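Epoxyqueuosine reductase (PDB 5D6S) belongs to the QueG family and binds cobalamin and two iron-sulfur clusters, with a helical region at its C-terminal end. Local coordinates at residues E292-L297 with I338-E343; D346-P351 with S380-H385; W359-I364 with D374-L379. All coordinates share one frame; numbering follows the deposited sequence.

The three contacts lie in the C-terminal helices, after the pocket-lining residues in sequence; none of their residues belongs to the iron-sulfur pockets or falls within the range of the cobalamin pocket. Contact 1 closes before the others open, whereas contact 3 is nested inside the loop closed by contact 2. Their centres are about 16 Å (contacts 1 and 2), 15 Å (1 and 3) and 13 Å (2 and 3) apart. Helix 338-347 serves contacts 1 and 2. It also packs on contact 3, where Leu-341 CD1 meets Ile-364 CD1 at 3.6 Å. Contacts 2 and 3 are joined by a probable hydrogen bond, 2.9 Å from Asp-346 OD2 to Tyr-375 OH.

Contact 1: residues E292-L297 with I338-E343; sequences ELLPFL and IVKLME
Lys-340 reaches from helix 338-347 to Leu-294 and Leu-297, three residues apart in the segment 292-297, and its aliphatic chain does the touching. The Leu-294 branch CD2 lies 3.9 Å from Lys-340 CB and 4.0 Å from Lys-340 CG, the leucine and lysine chains running antiparallel alongside one another. In Lys-340, CG stands anti to the backbone N (chi1 -178°). A bend follows at chi2, 54°, and the rest of the chain is extended, which carries CE alongside the next leucine: Lys-340 CE is 4.1 Å from Leu-297 CB and 3.9 Å from Leu-297 O. The amino group itself pairs with Glu-298, just past the segment, in a salt bridge. A lysine suits this partly exposed position because its methylenes pack on leucine while its charge is satisfied at the margin.

The contact belongs to a C-terminal bundle of successive helices, consistent with the HEAT-like C-terminal region known in this family. Helix 318-331 supplies Leu-329, on which both Leu-294 and Leu-297 also rest, and helix 351-364 receives Ile-338 and Leu-341. Glu-292 occupies the N-cap position of helix 293-296. In Leu-294, a chi1 of -71° sets CG beside the backbone N and anti to the carbonyl carbon, with CD2 laid on the lysine methylenes; Leu-297 has the same first torsion.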
loop_
_atom_site.group_PDB
_atom_site.type_symbol
_atom_site.label_atom_id
_atom_site.label_comp_id
_atom_site.label_asym_id
_atom_site.label_seq_id
_atom_site.Cartn_x
_atom_site.Cartn_y
_atom_site.Cartn_z
ATOM N N GLU A 292 6.216 -17.260 4.816
ATOM C CA GLU A 292 5.620 -18.547 5.123
ATOM C C GLU A 292 4.561 -18.254 6.178
ATOM O O GLU A 292 4.843 -17.621 7.198
ATOM C CB GLU A 292 6.693 -19.524 5.644
ATOM C CG GLU A 292 7.806 -19.863 4.632
ATOM C CD GLU A 292 8.941 -20.674 5.248
ATOM O OE1 GLU A 292 9.026 -21.908 5.015
ATOM O OE2 GLU A 292 9.723 -20.086 6.015
ATOM N N LEU A 293 3.339 -18.690 5.917
ATOM C CA LEU A 293 2.181 -18.232 6.675
ATOM C C LEU A 293 2.116 -18.770 8.107
ATOM O O LEU A 293 1.974 -17.987 9.038
ATOM C CB LEU A 293 0.898 -18.570 5.927
ATOM C CG LEU A 293 0.861 -17.861 4.547
ATOM C CD1 LEU A 293 -0.149 -18.522 3.622
ATOM C CD2 LEU A 293 0.569 -16.383 4.713
ATOM N N LEU A 294 2.236 -20.082 8.304
ATOM C CA LEU A 294 2.089 -20.632 9.641
ATOM C C LEU A 294 3.215 -20.159 10.560
ATOM O O LEU A 294 2.968 -19.878 11.754
ATOM C CB LEU A 294 1.984 -22.156 9.611
ATOM C CG LEU A 294 0.662 -22.672 9.041
ATOM C CD1 LEU A 294 0.808 -24.118 8.593
ATOM C CD2 LEU A 294 -0.459 -22.514 10.069
ATOM N N PRO A 295 4.449 -20.045 10.024
ATOM C CA PRO A 295 5.507 -19.473 10.875
ATOM C C PRO A 295 5.232 -18.009 11.161
ATOM O O PRO A 295 5.487 -17.537 12.280
ATOM C CB PRO A 295 6.784 -19.635 10.043
ATOM C CG PRO A 295 6.506 -20.775 9.117
ATOM C CD PRO A 295 5.007 -20.723 8.841
ATOM N N PHE A 296 4.679 -17.304 10.178
ATOM C CA PHE A 296 4.235 -15.924 10.399
ATOM C C PHE A 296 3.215 -15.787 11.538
ATOM O O PHE A 296 3.295 -14.854 12.334
ATOM C CB PHE A 296 3.625 -15.365 9.143
ATOM C CG PHE A 296 3.417 -13.889 9.189
ATOM C CD1 PHE A 296 4.493 -13.031 9.103
ATOM C CD2 PHE A 296 2.141 -13.361 9.329
ATOM C CE1 PHE A 296 4.313 -11.669 9.153
ATOM C CE2 PHE A 296 1.945 -12.001 9.355
ATOM C CZ PHE A 296 3.034 -11.152 9.259
ATOM N N LEU A 297 2.284 -16.735 11.625
ATOM C CA LEU A 297 1.317 -16.753 12.719
ATOM C C LEU A 297 1.934 -17.074 14.057
ATOM O O LEU A 297 1.249 -16.991 15.044
ATOM C CB LEU A 297 0.185 -17.741 12.444
ATOM C CG LEU A 297 -0.703 -17.441 11.243
ATOM C CD1 LEU A 297 -1.716 -18.544 11.014
ATOM C CD2 LEU A 297 -1.418 -16.130 11.439
ATOM N N ILE A 338 -5.111 -26.390 10.281
ATOM C CA ILE A 338 -6.283 -26.634 11.115
ATOM C C ILE A 338 -5.871 -26.589 12.582
ATOM O O ILE A 338 -6.521 -25.935 13.384
ATOM C CB ILE A 338 -6.990 -27.942 10.735
ATOM C CG1 ILE A 338 -7.656 -27.782 9.358
ATOM C CG2 ILE A 338 -8.050 -28.327 11.739
ATOM C CD1 ILE A 338 -8.170 -29.072 8.735
ATOM N N VAL A 339 -4.799 -27.277 12.935
ATOM C CA VAL A 339 -4.472 -27.413 14.345
ATOM C C VAL A 339 -4.077 -26.037 14.905
ATOM O O VAL A 339 -4.389 -25.687 16.061
ATOM C CB VAL A 339 -3.478 -28.561 14.676
ATOM C CG1 VAL A 339 -2.735 -29.069 13.458
ATOM C CG2 VAL A 339 -2.502 -28.154 15.775
ATOM N N LYS A 340 -3.418 -25.239 14.083
ATOM C CA LYS A 340 -3.068 -23.879 14.504
ATOM C C LYS A 340 -4.290 -22.978 14.699
ATOM O O LYS A 340 -4.362 -22.160 15.614
ATOM C CB LYS A 340 -2.123 -23.242 13.487
ATOM C CG LYS A 340 -1.666 -21.842 13.859
ATOM C CD LYS A 340 -1.060 -21.772 15.232
ATOM C CE LYS A 340 -0.550 -20.367 15.538
ATOM N NZ LYS A 340 0.065 -20.299 16.889
ATOM N N LEU A 341 -5.229 -23.091 13.790
ATOM C CA LEU A 341 -6.445 -22.315 13.893
ATOM C C LEU A 341 -7.171 -22.703 15.184
ATOM O O LEU A 341 -7.778 -21.871 15.835
ATOM C CB LEU A 341 -7.309 -22.548 12.640
ATOM C CG LEU A 341 -6.664 -22.042 11.338
ATOM C CD1 LEU A 341 -7.338 -22.603 10.118
ATOM C CD2 LEU A 341 -6.683 -20.527 11.253
ATOM N N MET A 342 -7.107 -23.977 15.548
ATOM C CA MET A 342 -7.820 -24.447 16.712
ATOM C C MET A 342 -7.165 -23.849 17.930
ATOM O O MET A 342 -7.841 -23.497 18.877
ATOM C CB MET A 342 -7.876 -25.975 16.763
ATOM C CG MET A 342 -9.034 -26.616 16.006
ATOM S SD MET A 342 -8.764 -28.393 15.643
ATOM C CE MET A 342 -10.292 -29.051 16.334
ATOM N N GLU A 343 -5.849 -23.704 17.901
ATOM C CA GLU A 343 -5.084 -23.127 19.016
ATOM C C GLU A 343 -5.430 -21.651 19.207
ATOM O O GLU A 343 -5.639 -21.186 20.338
ATOM C CB GLU A 343 -3.570 -23.292 18.819
ATOM C CG GLU A 343 -3.084 -24.727 19.033
ATOM C CD GLU A 343 -1.645 -24.997 18.555
ATOM O OE1 GLU A 343 -0.863 -24.028 18.408
ATOM O OE2 GLU A 343 -1.319 -26.190 18.318
#

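Contact 2: residues D346-P351 with S380-H385; sequences DKNNNP and SPKDEH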
loop_
_atom_site.group_PDB
_atom_site.type_symbol
_atom_site.label_atom_id
_atom_site.label_comp_id
_atom_site.label_asym_id
_atom_site.label_seq_id
_atom_site.Cartn_x
_atom_site.Cartn_y
_atom_site.Cartn_z
ATOM N N ASP A 346 -8.991 -21.450 20.754
ATOM C CA ASP A 346 -9.175 -21.905 22.129
ATOM C C ASP A 346 -8.484 -20.947 23.100
ATOM O O ASP A 346 -9.063 -20.561 24.109
ATOM C CB ASP A 346 -8.874 -23.410 22.247
ATOM C CG ASP A 346 -9.960 -24.277 21.443
ATOM O OD1 ASP A 346 -11.148 -24.289 21.897
ATOM O OD2 ASP A 346 -9.659 -24.901 20.357
ATOM N N LYS A 347 -7.335 -20.435 22.721
ATOM C CA LYS A 347 -6.605 -19.448 23.528
ATOM C C LYS A 347 -7.356 -18.116 23.589
ATOM O O LYS A 347 -7.587 -17.551 24.648
ATOM C CB LYS A 347 -5.225 -19.253 22.900
ATOM C CG LYS A 347 -4.216 -18.514 23.742
ATOM C CD LYS A 347 -2.846 -18.574 23.081
ATOM C CE LYS A 347 -1.836 -17.647 23.745
ATOM N NZ LYS A 347 -1.845 -17.783 25.235
ATOM N N ASN A 348 -7.745 -17.646 22.415
ATOM C CA ASN A 348 -8.612 -16.497 22.252
ATOM C C ASN A 348 -8.117 -15.225 22.859
ATOM O O ASN A 348 -8.868 -14.441 23.410
ATOM C CB ASN A 348 -9.995 -16.765 22.783
ATOM C CG ASN A 348 -10.993 -15.698 22.368
ATOM O OD1 ASN A 348 -11.040 -15.287 21.207
ATOM N ND2 ASN A 348 -11.780 -15.232 23.315
ATOM N N ASN A 349 -6.843 -15.009 22.696
ATOM C CA ASN A 349 -6.195 -13.843 23.229
ATOM C C ASN A 349 -6.379 -12.680 22.279
ATOM O O ASN A 349 -6.264 -11.535 22.674
ATOM C CB ASN A 349 -4.695 -14.134 23.452
ATOM C CG ASN A 349 -3.971 -14.508 22.165
ATOM O OD1 ASN A 349 -4.513 -15.198 21.290
ATOM N ND2 ASN A 349 -2.736 -14.094 22.062
ATOM N N ASN A 350 -6.628 -12.985 21.014
ATOM C CA ASN A 350 -6.973 -11.980 20.008
ATOM C C ASN A 350 -8.325 -12.324 19.324
ATOM O O ASN A 350 -8.394 -13.225 18.474
ATOM C CB ASN A 350 -5.855 -11.887 18.962
ATOM C CG ASN A 350 -6.104 -10.797 17.935
ATOM O OD1 ASN A 350 -7.235 -10.572 17.491
ATOM N ND2 ASN A 350 -5.055 -10.115 17.560
ATOM N N PRO A 351 -9.391 -11.617 19.686
ATOM C CA PRO A 351 -10.711 -11.964 19.157
ATOM C C PRO A 351 -10.872 -11.819 17.653
ATOM O O PRO A 351 -11.552 -12.633 17.034
ATOM C CB PRO A 351 -11.643 -11.002 19.880
ATOM C CG PRO A 351 -10.912 -10.621 21.115
ATOM C CD PRO A 351 -9.464 -10.619 20.767
ATOM N N SER A 380 -18.513 -21.797 22.243
ATOM C CA SER A 380 -19.537 -20.764 22.503
ATOM C C SER A 380 -18.786 -19.456 22.528
ATOM O O SER A 380 -18.152 -19.126 23.515
ATOM C CB SER A 380 -20.334 -21.007 23.794
ATOM O OG SER A 380 -19.543 -20.819 24.941
ATOM N N PRO A 381 -18.777 -18.756 21.392
ATOM C CA PRO A 381 -17.968 -17.574 21.238
ATOM C C PRO A 381 -18.193 -16.562 22.337
ATOM O O PRO A 381 -19.321 -16.216 22.642
ATOM C CB PRO A 381 -18.427 -17.039 19.892
ATOM C CG PRO A 381 -18.665 -18.273 19.110
ATOM C CD PRO A 381 -19.304 -19.214 20.096
ATOM N N LYS A 382 -17.094 -16.100 22.914
ATOM C CA LYS A 382 -17.082 -14.977 23.856
ATOM C C LYS A 382 -17.811 -13.728 23.299
ATOM O O LYS A 382 -18.840 -13.324 23.821
ATOM C CB LYS A 382 -15.615 -14.655 24.182
ATOM C CG LYS A 382 -15.315 -13.287 24.796
ATOM C CD LYS A 382 -15.248 -13.331 26.320
ATOM C CE LYS A 382 -14.460 -12.155 26.873
ATOM N NZ LYS A 382 -14.169 -12.321 28.322
ATOM N N ASP A 383 -17.300 -13.179 22.202
ATOM C CA ASP A 383 -17.758 -11.902 21.666
ATOM C C ASP A 383 -18.588 -11.971 20.358
ATOM O O ASP A 383 -18.731 -13.012 19.751
ATOM C CB ASP A 383 -16.546 -11.000 21.459
ATOM C CG ASP A 383 -15.693 -11.435 20.307
ATOM O OD1 ASP A 383 -14.988 -12.454 20.454
ATOM O OD2 ASP A 383 -15.732 -10.752 19.253
ATOM N N GLU A 384 -19.092 -10.820 19.933
ATOM C CA GLU A 384 -20.071 -10.722 18.870
ATOM C C GLU A 384 -19.561 -11.088 17.475
ATOM O O GLU A 384 -20.264 -11.689 16.700
ATOM C CB GLU A 384 -20.665 -9.311 18.858
ATOM C CG GLU A 384 -21.797 -9.140 17.856
ATOM C CD GLU A 384 -22.687 -7.915 18.108
ATOM O OE1 GLU A 384 -23.062 -7.672 19.300
ATOM O OE2 GLU A 384 -23.052 -7.241 17.088
ATOM N N HIS A 385 -18.340 -10.732 17.149
ATOM C CA HIS A 385 -17.807 -11.098 15.855
ATOM C C HIS A 385 -17.540 -12.581 15.698
ATOM O O HIS A 385 -17.900 -13.163 14.679
ATOM C CB HIS A 385 -16.524 -10.366 15.589
ATOM C CG HIS A 385 -16.671 -8.892 15.649
ATOM N ND1 HIS A 385 -17.071 -8.139 14.565
ATOM C CD2 HIS A 385 -16.472 -8.025 16.669
ATOM C CE1 HIS A 385 -17.097 -6.863 14.913
ATOM N NE2 HIS A 385 -16.728 -6.769 16.182
#
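Asn-348 OD1 shares the hydroxyl of Thr-354 with Asn-350 O, which probably helps to fix the turn of the Asn-348 amide, while Asn-348 ND2 meets Lys-382. Since both partners of Thr-354 OG1 are carbonyl oxygens, the one hydroxyl proton can serve only one of them fully at a time. With OD1 so engaged, the other end of the amide touches across: Asn-348 ND2 lies 4.0 Å from Lys-382 CB, a loose van der Waals contact, and the two side chains cross at about a right angle. The lysine chain then bends away, and the residue is poorly ordered. Asn-348 is the first residue beyond helix 338-347 and has a positive phi of 58°, a backbone shape that asparagine adopts more readily than most residues.

The second meeting is Pro-351 with Asp-383. Pro-351 CB lies above the carboxylate plane, offset from its centre, 3.7 Å from Asp-383 OD1 and 4.1 Å from Asp-383 OD2. A chi1 of 72° sets the Asp-383 carboxylate between its own N and carbonyl carbon, from where OD2 takes a weak capping bond from His-385 N, 3.4 Å long. OD1 has a weak bond of its own with Ser-386 OG.

Proline suits the first turn of helix 351-364, where its missing N-H costs no helical bond, and Asn-350 before it caps His-353 N through OD1. The contact thus brings two N-capped helix starts side by side, those of 351-364 and 384-396, as the short linkers of a HEAT-like helical repeat region may do.

Contact 3: residues W359-I364 with D374-L379; sequences WALGEI and DYMRGL
The ring of Tyr-375 meets Leu-361 at its edge: Leu-361 CD1 lies near the ring plane, 3.9 Å from Tyr-375 CE2, and the two side chains cross at about a right angle. A second flat group, the indole of Trp-359, takes no part in the contact with 374-379. One face bears Glu-363 CG of the next helical turn, 3.7 Å above the plane and offset toward the rim, and the indole also makes a cation-pi contact with Arg-253. The guanidinium of Arg-377 has Asp-374 OD1 at its edge and in its plane. In this salt bridge Arg-377 NH1, 2.6 Å from Asp-374 OD1, approaches it from above the carboxylate plane, 54° out of it, on the exposed side of helix 370-377.

Leu-361 is touched at two levels. Its branch CD1 takes the tyrosine edge, while Leu-361 CB faces Met-376 CE at 4.2 Å. Two bends in Met-376, chi2 61° and chi3 66°, turn the terminal methyl toward Leu-361 CB. A flexible thioether suits this buried place, where Met-376 also touches Val-393 and Trp-397. Tyrosine suits the partly exposed one: its ring carbons pack on Leu-361 and on Met-342 and Ile-345 of helix 338-347, while its hydroxyl finds a hydrogen-bonding partner in Asp-346.

Leu-361 joins helix 351-364 to helix 370-377 by packing on Tyr-375 and Met-376, with 338-347 and 384-396 packed around them: packing between successive helices, consistent with a HEAT-like C-terminal region.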
loop_
_atom_site.group_PDB
_atom_site.type_symbol
_atom_site.label_atom_id
_atom_site.label_comp_id
_atom_site.label_asym_id
_atom_site.label_seq_id
_atom_site.Cartn_x
_atom_site.Cartn_y
_atom_site.Cartn_z
ATOM N N TRP A 359 -14.207 -18.738 10.875
ATOM C CA TRP A 359 -14.545 -18.695 9.474
ATOM C C TRP A 359 -13.629 -19.603 8.666
ATOM O O TRP A 359 -14.084 -20.355 7.809
ATOM C CB TRP A 359 -14.441 -17.254 8.935
ATOM C CG TRP A 359 -14.599 -17.139 7.433
ATOM C CD1 TRP A 359 -15.758 -17.244 6.725
ATOM C CD2 TRP A 359 -13.569 -16.925 6.476
ATOM N NE1 TRP A 359 -15.515 -17.089 5.376
ATOM C CE2 TRP A 359 -14.180 -16.882 5.198
ATOM C CE3 TRP A 359 -12.199 -16.743 6.564
ATOM C CZ2 TRP A 359 -13.455 -16.689 4.027
ATOM C CZ3 TRP A 359 -11.460 -16.543 5.377
ATOM C CH2 TRP A 359 -12.094 -16.521 4.137
ATOM N N ALA A 360 -12.338 -19.477 8.905
ATOM C CA ALA A 360 -11.328 -20.171 8.110
ATOM C C ALA A 360 -11.539 -21.697 8.167
ATOM O O ALA A 360 -11.362 -22.400 7.144
ATOM C CB ALA A 360 -9.924 -19.780 8.552
ATOM N N LEU A 361 -11.942 -22.216 9.325
ATOM C CA LEU A 361 -12.239 -23.653 9.399
ATOM C C LEU A 361 -13.412 -24.044 8.504
ATOM O O LEU A 361 -13.406 -25.126 7.920
ATOM C CB LEU A 361 -12.481 -24.092 10.819
ATOM C CG LEU A 361 -11.250 -24.077 11.720
ATOM C CD1 LEU A 361 -11.681 -24.324 13.145
ATOM C CD2 LEU A 361 -10.216 -25.102 11.317
ATOM N N GLY A 362 -14.391 -23.158 8.363
ATOM C CA GLY A 362 -15.520 -23.437 7.495
ATOM C C GLY A 362 -15.147 -23.472 6.025
ATOM O O GLY A 362 -15.878 -23.997 5.190
ATOM N N GLU A 363 -14.006 -22.902 5.711
ATOM C CA GLU A 363 -13.526 -22.865 4.352
ATOM C C GLU A 363 -12.646 -24.091 4.065
ATOM O O GLU A 363 -12.755 -24.719 3.006
ATOM C CB GLU A 363 -12.718 -21.557 4.163
ATOM C CG GLU A 363 -13.427 -20.365 3.498
ATOM C CD GLU A 363 -14.918 -20.524 3.247
ATOM O OE1 GLU A 363 -15.716 -20.546 4.202
ATOM O OE2 GLU A 363 -15.281 -20.609 2.060
ATOM N N ILE A 364 -11.716 -24.358 4.987
ATOM C CA ILE A 364 -10.691 -25.389 4.842
ATOM C C ILE A 364 -11.284 -26.792 4.943
ATOM O O ILE A 364 -11.008 -27.632 4.102
ATOM C CB ILE A 364 -9.569 -25.184 5.902
ATOM C CG1 ILE A 364 -8.721 -23.967 5.521
ATOM C CG2 ILE A 364 -8.674 -26.400 6.016
ATOM C CD1 ILE A 364 -7.945 -23.339 6.661
ATOM N N ASP A 374 -18.767 -31.820 16.228
ATOM C CA ASP A 374 -18.849 -31.690 17.685
ATOM C C ASP A 374 -17.925 -30.558 18.199
ATOM O O ASP A 374 -18.299 -29.817 19.110
ATOM C CB ASP A 374 -18.542 -33.026 18.393
ATOM C CG ASP A 374 -19.591 -34.131 18.095
ATOM O OD1 ASP A 374 -20.508 -33.908 17.262
ATOM O OD2 ASP A 374 -19.489 -35.235 18.702
ATOM N N TYR A 375 -16.727 -30.419 17.617
ATOM C CA TYR A 375 -15.794 -29.346 18.029
ATOM C C TYR A 375 -16.493 -28.025 17.853
ATOM O O TYR A 375 -16.521 -27.202 18.767
ATOM C CB TYR A 375 -14.501 -29.355 17.193
ATOM C CG TYR A 375 -13.651 -28.111 17.368
ATOM C CD1 TYR A 375 -12.994 -27.866 18.561
ATOM C CD2 TYR A 375 -13.530 -27.156 16.361
ATOM C CE1 TYR A 375 -12.234 -26.713 18.768
ATOM C CE2 TYR A 375 -12.752 -25.998 16.551
ATOM C CZ TYR A 375 -12.105 -25.789 17.761
ATOM O OH TYR A 375 -11.305 -24.662 18.001
ATOM N N MET A 376 -17.024 -27.825 16.646
ATOM C CA MET A 376 -17.618 -26.543 16.233
ATOM C C MET A 376 -18.876 -26.276 17.018
ATOM O O MET A 376 -19.040 -25.200 17.565
ATOM C CB MET A 376 -17.910 -26.564 14.717
ATOM C CG MET A 376 -18.402 -25.269 14.103
ATOM S SD MET A 376 -17.281 -23.876 14.239
ATOM C CE MET A 376 -15.921 -24.439 13.196
ATOM N N ARG A 377 -19.753 -27.277 17.094
ATOM C CA ARG A 377 -20.981 -27.163 17.880
ATOM C C ARG A 377 -20.645 -26.704 19.297
ATOM O O ARG A 377 -21.384 -25.930 19.904
ATOM C CB ARG A 377 -21.741 -28.512 17.918
ATOM C CG ARG A 377 -23.152 -28.457 18.514
ATOM C CD ARG A 377 -23.853 -29.826 18.532
ATOM N NE ARG A 377 -23.828 -30.522 17.227
ATOM C CZ ARG A 377 -23.105 -31.609 16.936
ATOM N NH1 ARG A 377 -22.330 -32.179 17.856
ATOM N NH2 ARG A 377 -23.160 -32.141 15.713
ATOM N N GLY A 378 -19.529 -27.200 19.810
ATOM C CA GLY A 378 -19.129 -27.002 21.207
ATOM C C GLY A 378 -18.364 -25.732 21.580
ATOM O O GLY A 378 -18.083 -25.507 22.754
ATOM N N LEU A 379 -18.046 -24.888 20.603
ATOM C CA LEU A 379 -17.543 -23.552 20.897
ATOM C C LEU A 379 -18.729 -22.748 21.347
ATOM O O LEU A 379 -19.843 -22.974 20.874
ATOM C CB LEU A 379 -16.987 -22.876 19.645
ATOM C CG LEU A 379 -15.898 -23.578 18.838
ATOM C CD1 LEU A 379 -15.606 -22.820 17.553
ATOM C CD2 LEU A 379 -14.637 -23.725 19.654
#